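Local coordinates for J domain-containing protein required for chloroplast accumulation response 1 (Arabidopsis thaliana, PDB 3AG7), which is required for chloroplast photorelocation movement, through the co-chaperone activity of its J domain, and modulates the distribution, appearance and disappearance of chloroplast actin filaments, at residues R16-G21 and E87-L92; K72-G77 and N81-A86. All coordinates share one frame; numbering follows the deposited sequence.

Contact 1: residues R16-G21 and E87-L92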
loop_
_atom_site.group_PDB
_atom_site.type_symbol
_atom_site.label_atom_id
_atom_site.label_comp_id
_atom_site.label_asym_id
_atom_site.label_seq_id
_atom_site.Cartn_x
_atom_site.Cartn_y
_atom_site.Cartn_z
ATOM N N ARG A 16 -8.826 7.301 0.261
ATOM C CA ARG A 16 -8.617 8.772 0.347
ATOM C C ARG A 16 -8.353 9.235 1.772
ATOM O O ARG A 16 -7.441 10.039 2.002
ATOM C CB ARG A 16 -9.809 9.553 -0.230
ATOM C CG ARG A 16 -9.801 9.674 -1.750
ATOM C CD ARG A 16 -10.976 10.552 -2.236
ATOM N NE ARG A 16 -12.263 10.273 -1.582
ATOM C CZ ARG A 16 -13.282 9.639 -2.173
ATOM N NH1 ARG A 16 -13.157 9.212 -3.405
ATOM N NH2 ARG A 16 -14.415 9.427 -1.531
ATOM N N LYS A 17 -9.116 8.709 2.725
ATOM C CA LYS A 17 -9.007 9.103 4.124
ATOM C C LYS A 17 -7.670 8.580 4.638
ATOM O O LYS A 17 -6.920 9.313 5.268
ATOM C CB LYS A 17 -10.191 8.575 4.944
ATOM C CG LYS A 17 -10.018 8.625 6.452
ATOM C CD LYS A 17 -10.958 7.642 7.198
ATOM C CE LYS A 17 -10.809 6.152 6.774
ATOM N NZ LYS A 17 -9.408 5.600 6.524
ATOM N N TRP A 18 -7.329 7.356 4.248
ATOM C CA TRP A 18 -6.069 6.762 4.707
ATOM C C TRP A 18 -4.827 7.489 4.162
ATOM O O TRP A 18 -3.849 7.709 4.888
ATOM C CB TRP A 18 -6.051 5.269 4.423
ATOM C CG TRP A 18 -4.702 4.618 4.745
ATOM C CD1 TRP A 18 -4.269 4.189 5.968
ATOM C CD2 TRP A 18 -3.676 4.306 3.823
ATOM N NE1 TRP A 18 -3.003 3.684 5.868
ATOM C CE2 TRP A 18 -2.612 3.741 4.555
ATOM C CE3 TRP A 18 -3.540 4.463 2.442
ATOM C CZ2 TRP A 18 -1.436 3.308 3.941
ATOM C CZ3 TRP A 18 -2.375 4.082 1.850
ATOM C CH2 TRP A 18 -1.338 3.504 2.593
ATOM N N SER A 19 -4.869 7.913 2.913
ATOM C CA SER A 19 -3.675 8.380 2.264
ATOM C C SER A 19 -3.480 9.874 2.488
ATOM O O SER A 19 -2.417 10.422 2.168
ATOM C CB SER A 19 -3.705 8.070 0.767
ATOM O OG SER A 19 -4.765 8.759 0.088
ATOM N N SER A 20 -4.528 10.528 2.987
ATOM C CA SER A 20 -4.494 12.000 3.159
ATOM C C SER A 20 -3.290 12.437 3.969
ATOM O O SER A 20 -3.098 11.982 5.102
ATOM C CB SER A 20 -5.721 12.501 3.898
ATOM O OG SER A 20 -5.698 13.924 3.886
ATOM N N GLY A 21 -2.525 13.365 3.401
ATOM C CA GLY A 21 -1.341 13.931 4.071
ATOM C C GLY A 21 -0.187 12.950 4.123
ATOM O O GLY A 21 0.820 13.208 4.800
ATOM N N GLU A 87 -4.665 -1.976 -6.285
ATOM C CA GLU A 87 -4.194 -1.165 -7.401
ATOM C C GLU A 87 -4.102 0.303 -6.960
ATOM O O GLU A 87 -3.112 1.009 -7.264
ATOM C CB GLU A 87 -5.152 -1.312 -8.587
ATOM C CG GLU A 87 -4.866 -0.401 -9.771
ATOM C CD GLU A 87 -5.938 -0.520 -10.869
ATOM O OE1 GLU A 87 -6.672 0.463 -11.081
ATOM O OE2 GLU A 87 -6.112 -1.609 -11.460
ATOM N N LYS A 88 -5.087 0.754 -6.184
ATOM C CA LYS A 88 -5.030 2.145 -5.711
ATOM C C LYS A 88 -3.895 2.350 -4.734
ATOM O O LYS A 88 -3.208 3.345 -4.804
ATOM C CB LYS A 88 -6.330 2.571 -5.086
ATOM C CG LYS A 88 -7.494 2.515 -6.042
ATOM C CD LYS A 88 -7.251 3.353 -7.266
ATOM C CE LYS A 88 -8.368 3.091 -8.280
ATOM N NZ LYS A 88 -8.103 3.805 -9.554
ATOM N N VAL A 89 -3.712 1.411 -3.798
ATOM C CA VAL A 89 -2.649 1.562 -2.814
ATOM C C VAL A 89 -1.265 1.453 -3.473
ATOM O O VAL A 89 -0.320 2.221 -3.173
ATOM C CB VAL A 89 -2.810 0.537 -1.677
ATOM C CG1 VAL A 89 -1.626 0.606 -0.739
ATOM C CG2 VAL A 89 -4.137 0.815 -0.919
ATOM N N PHE A 90 -1.172 0.543 -4.427
ATOM C CA PHE A 90 0.077 0.293 -5.131
ATOM C C PHE A 90 0.479 1.519 -5.932
ATOM O O PHE A 90 1.647 1.845 -5.985
ATOM C CB PHE A 90 -0.103 -0.914 -6.068
ATOM C CG PHE A 90 1.167 -1.389 -6.678
ATOM C CD1 PHE A 90 2.178 -1.923 -5.882
ATOM C CD2 PHE A 90 1.382 -1.274 -8.027
ATOM C CE1 PHE A 90 3.340 -2.371 -6.444
ATOM C CE2 PHE A 90 2.598 -1.711 -8.592
ATOM C CZ PHE A 90 3.553 -2.230 -7.807
ATOM N N GLU A 91 -0.485 2.160 -6.595
ATOM C CA GLU A 91 -0.201 3.463 -7.264
ATOM C C GLU A 91 0.444 4.475 -6.317
ATOM O O GLU A 91 1.441 5.123 -6.683
ATOM C CB GLU A 91 -1.468 4.077 -7.857
ATOM C CG GLU A 91 -2.012 3.323 -9.034
ATOM C CD GLU A 91 -3.277 3.984 -9.598
ATOM O OE1 GLU A 91 -3.855 4.905 -8.945
ATOM O OE2 GLU A 91 -3.677 3.588 -10.712
ATOM N N LEU A 92 -0.098 4.595 -5.097
ATOM C CA LEU A 92 0.439 5.534 -4.096
ATOM C C LEU A 92 1.831 5.136 -3.700
ATOM O O LEU A 92 2.717 5.982 -3.645
ATOM C CB LEU A 92 -0.459 5.610 -2.866
ATOM C CG LEU A 92 -1.829 6.254 -3.100
ATOM C CD1 LEU A 92 -2.816 5.817 -2.029
ATOM C CD2 LEU A 92 -1.727 7.780 -3.166
#

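Contact 2: residues K72-G77 and N81-A86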
loop_
_atom_site.group_PDB
_atom_site.type_symbol
_atom_site.label_atom_id
_atom_site.label_comp_id
_atom_site.label_asym_id
_atom_site.label_seq_id
_atom_site.Cartn_x
_atom_site.Cartn_y
_atom_site.Cartn_z
ATOM N N LYS A 72 1.218 -10.617 -8.064
ATOM C CA LYS A 72 1.186 -11.415 -6.825
ATOM C C LYS A 72 -0.239 -11.667 -6.322
ATOM O O LYS A 72 -0.548 -12.733 -5.776
ATOM C CB LYS A 72 2.034 -10.748 -5.713
ATOM C CG LYS A 72 3.530 -10.897 -5.912
ATOM C CD LYS A 72 4.078 -12.150 -5.275
ATOM C CE LYS A 72 5.410 -12.515 -5.904
ATOM N NZ LYS A 72 5.781 -13.911 -5.569
ATOM N N LEU A 73 -1.098 -10.668 -6.461
ATOM C CA LEU A 73 -2.465 -10.813 -5.986
ATOM C C LEU A 73 -3.192 -11.840 -6.828
ATOM O O LEU A 73 -3.992 -12.646 -6.305
ATOM C CB LEU A 73 -3.187 -9.484 -6.105
ATOM C CG LEU A 73 -2.719 -8.499 -5.047
ATOM C CD1 LEU A 73 -2.988 -7.067 -5.495
ATOM C CD2 LEU A 73 -3.350 -8.838 -3.682
ATOM N N GLN A 74 -2.993 -11.723 -8.142
ATOM C CA GLN A 74 -3.589 -12.659 -9.099
ATOM C C GLN A 74 -3.089 -14.039 -8.713
ATOM O O GLN A 74 -3.876 -14.955 -8.500
ATOM C CB GLN A 74 -3.176 -12.316 -10.545
ATOM C CG GLN A 74 -3.312 -13.466 -11.541
ATOM C CD GLN A 74 -4.750 -13.757 -11.883
ATOM O OE1 GLN A 74 -5.127 -14.918 -12.066
ATOM N NE2 GLN A 74 -5.573 -12.706 -11.963
ATOM N N GLN A 75 -1.784 -14.167 -8.542
ATOM C CA GLN A 75 -1.223 -15.447 -8.118
ATOM C C GLN A 75 -1.647 -15.980 -6.733
ATOM O O GLN A 75 -1.594 -17.182 -6.500
ATOM C CB GLN A 75 0.296 -15.534 -8.394
ATOM C CG GLN A 75 0.654 -15.407 -9.911
ATOM C CD GLN A 75 2.159 -15.195 -10.212
ATOM O OE1 GLN A 75 3.029 -15.427 -9.354
ATOM N NE2 GLN A 75 2.462 -14.749 -11.447
ATOM N N LYS A 76 -2.171 -15.117 -5.864
ATOM C CA LYS A 76 -2.623 -15.501 -4.504
ATOM C C LYS A 76 -4.154 -15.749 -4.479
ATOM O O LYS A 76 -4.730 -16.006 -3.416
ATOM C CB LYS A 76 -2.316 -14.390 -3.490
ATOM C CG LYS A 76 -0.874 -14.321 -2.932
ATOM C CD LYS A 76 -0.564 -15.485 -1.987
ATOM C CE LYS A 76 0.687 -15.239 -1.125
ATOM N NZ LYS A 76 1.771 -14.684 -1.983
ATOM N N GLY A 77 -4.799 -15.516 -5.618
ATOM C CA GLY A 77 -6.238 -15.708 -5.775
ATOM C C GLY A 77 -7.097 -14.634 -5.100
ATOM O O GLY A 77 -8.202 -14.902 -4.631
ATOM N N ASN A 81 -12.383 -7.036 -5.769
ATOM C CA ASN A 81 -12.337 -5.813 -4.952
ATOM C C ASN A 81 -11.033 -5.692 -4.221
ATOM O O ASN A 81 -10.524 -4.575 -4.047
ATOM C CB ASN A 81 -13.525 -5.768 -3.967
ATOM C CG ASN A 81 -14.854 -5.534 -4.689
ATOM O OD1 ASN A 81 -14.860 -5.237 -5.885
ATOM N ND2 ASN A 81 -15.974 -5.669 -3.963
ATOM N N GLN A 82 -10.452 -6.833 -3.821
ATOM C CA GLN A 82 -9.114 -6.778 -3.233
ATOM C C GLN A 82 -8.119 -6.219 -4.261
ATOM O O GLN A 82 -7.286 -5.365 -3.939
ATOM C CB GLN A 82 -8.656 -8.152 -2.695
ATOM C CG GLN A 82 -9.343 -8.494 -1.346
ATOM C CD GLN A 82 -8.961 -9.868 -0.855
ATOM O OE1 GLN A 82 -8.645 -10.729 -1.658
ATOM N NE2 GLN A 82 -8.996 -10.091 0.466
ATOM N N LYS A 83 -8.224 -6.691 -5.491
ATOM C CA LYS A 83 -7.344 -6.244 -6.552
ATOM C C LYS A 83 -7.529 -4.765 -6.835
ATOM O O LYS A 83 -6.562 -4.033 -7.050
ATOM C CB LYS A 83 -7.553 -7.076 -7.818
ATOM C CG LYS A 83 -6.897 -8.453 -7.627
ATOM C CD LYS A 83 -7.012 -9.334 -8.837
ATOM C CE LYS A 83 -8.372 -9.970 -8.944
ATOM N NZ LYS A 83 -8.278 -11.023 -9.988
ATOM N N TYR A 84 -8.767 -4.335 -6.912
ATOM C CA TYR A 84 -9.055 -2.908 -7.031
ATOM C C TYR A 84 -8.425 -2.061 -5.910
ATOM O O TYR A 84 -7.710 -1.082 -6.191
ATOM C CB TYR A 84 -10.574 -2.677 -7.099
ATOM C CG TYR A 84 -10.943 -1.227 -7.278
ATOM C CD1 TYR A 84 -11.067 -0.668 -8.561
ATOM C CD2 TYR A 84 -11.017 -0.374 -6.191
ATOM C CE1 TYR A 84 -11.410 0.683 -8.716
ATOM C CE2 TYR A 84 -11.373 0.947 -6.334
ATOM C CZ TYR A 84 -11.537 1.486 -7.593
ATOM O OH TYR A 84 -11.820 2.835 -7.727
ATOM N N MET A 85 -8.617 -2.453 -4.648
ATOM C CA MET A 85 -8.069 -1.710 -3.529
ATOM C C MET A 85 -6.554 -1.672 -3.644
ATOM O O MET A 85 -5.929 -0.614 -3.463
ATOM C CB MET A 85 -8.480 -2.405 -2.217
ATOM C CG MET A 85 -8.749 -1.478 -1.094
ATOM S SD MET A 85 -9.200 -2.443 0.349
ATOM C CE MET A 85 -7.578 -2.495 1.099
ATOM N N ALA A 86 -5.963 -2.829 -3.949
ATOM C CA ALA A 86 -4.506 -2.939 -4.051
ATOM C C ALA A 86 -3.966 -2.033 -5.158
ATOM O O ALA A 86 -2.918 -1.456 -5.021
ATOM C CB ALA A 86 -4.099 -4.369 -4.323
#

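Contact 1: residues R16-G21 and E87-L92
Leu92 reaches across to Ser19 and Trp18, and its CD1 makes the closest approaches of the contact. CB leaves the backbone toward segment 16-21 but makes no close approach there itself. CG stands anti to the carbonyl carbon (chi1 -68°), and from this branch point CD1 becomes the foremost atom. CD1 meets Ser19 CB at 3.7 Å and Ser19 OG at 4.1 Å, while the other methyl, CD2, stands further back, 4.4 Å from Ser19 CB. CD1 also comes to 4.3 Å from Trp18 CZ3, arriving at the ring edge, near the indole plane. One turn back along the helix, Val89 CG1 approaches Trp18 CZ3 at 4.4 Å, obliquely to the ring. The contact is apolar and small, 135 Å² in all, and the polar side-chain atoms of Ser19 and Trp18 find their partners outside the two segments: Ser19 OG at Ile15 O, within its own helix, and Trp18 NE1 at Thr32 O. Lys22 adds a cation-pi partner to the indole. The contact thus joins the C-terminal end of helix 5-19 to the middle of helix 80-100. Leu29 of helix 26-30 touches both Trp18 and Leu92, while Leu68 of helix 54-68 packs against Val89.

Contact 2: residues K72-G77 and N81-A86
Lys83 and Ala86, a turn apart on helix 80-100, confront Leu73 on the short helix 70-75, a compact example in which one buried leucine meets an alanine and the stem of a lysine. Just ahead of them, Asn81 packs on Ile8 of helix 5-19, with OD1 bonded to Leu3 N and ND2 to Gly1 O. Gln82 has its CB directed toward segment 72-77, and its side chain touches Trp38; its backbone N is hydrogen-bonded to Ser79 OG, close to where the helix begins. Lys83 marks the nearest passage of the two backbones, its CA being 6.7 Å from Leu73 CA. Its CG lies 4.1 Å from Leu73 CB, beside the base of the leucine. A bend at chi3 (-79°) then brings the amino group to the side of Gln74, where the two side chains cross obliquely. Lys83 NZ and Gln74 NE2 are 3.7 Å apart, a close approach of two donors without a bond between them. Tyr84 faces helix 5-19 instead, its OH bonded to Asp12. Met85 likewise leans on Ile11 and Trp38. Ala86 closes the walk with its CB directed toward segment 72-77, where it meets the Leu73 side chain; the very short modelled distance from Leu73 CD1 to Ala86 CB is doubtful. On the partner side, helix 70-75 ends in a Schellman motif with Gly77 at positive phi, its N bonded to Gln74 O at 3.1 Å. In J domains the HPD motif, which stimulates the ATPase of Hsp70, lies between two long helices, here 54-68 and 80-100; Asp71 ends it, and this contact joins the short helix containing Asp71 to helix 80-100.

Both contacts draw on helix 80-100, whose consecutive segments 81-86 and 87-92 serve contact 2 and contact 1 in turn. Their centres lie about 16 Å apart, and contact 2 is nested within the longer loop that contact 1 closes. Contact 1 sits deeper, its centre about 7 Å from the centre of the chain against 12 Å for contact 2. Leu68 of helix 54-68 connects them, since it touches Val89 from one and Ala86 from the other. No ligand is involved; the functional landmark is the HPD motif, which adjoins contact 2, whereas contact 1 ties on an N-terminal helix, consistent with an auxilin-like J domain.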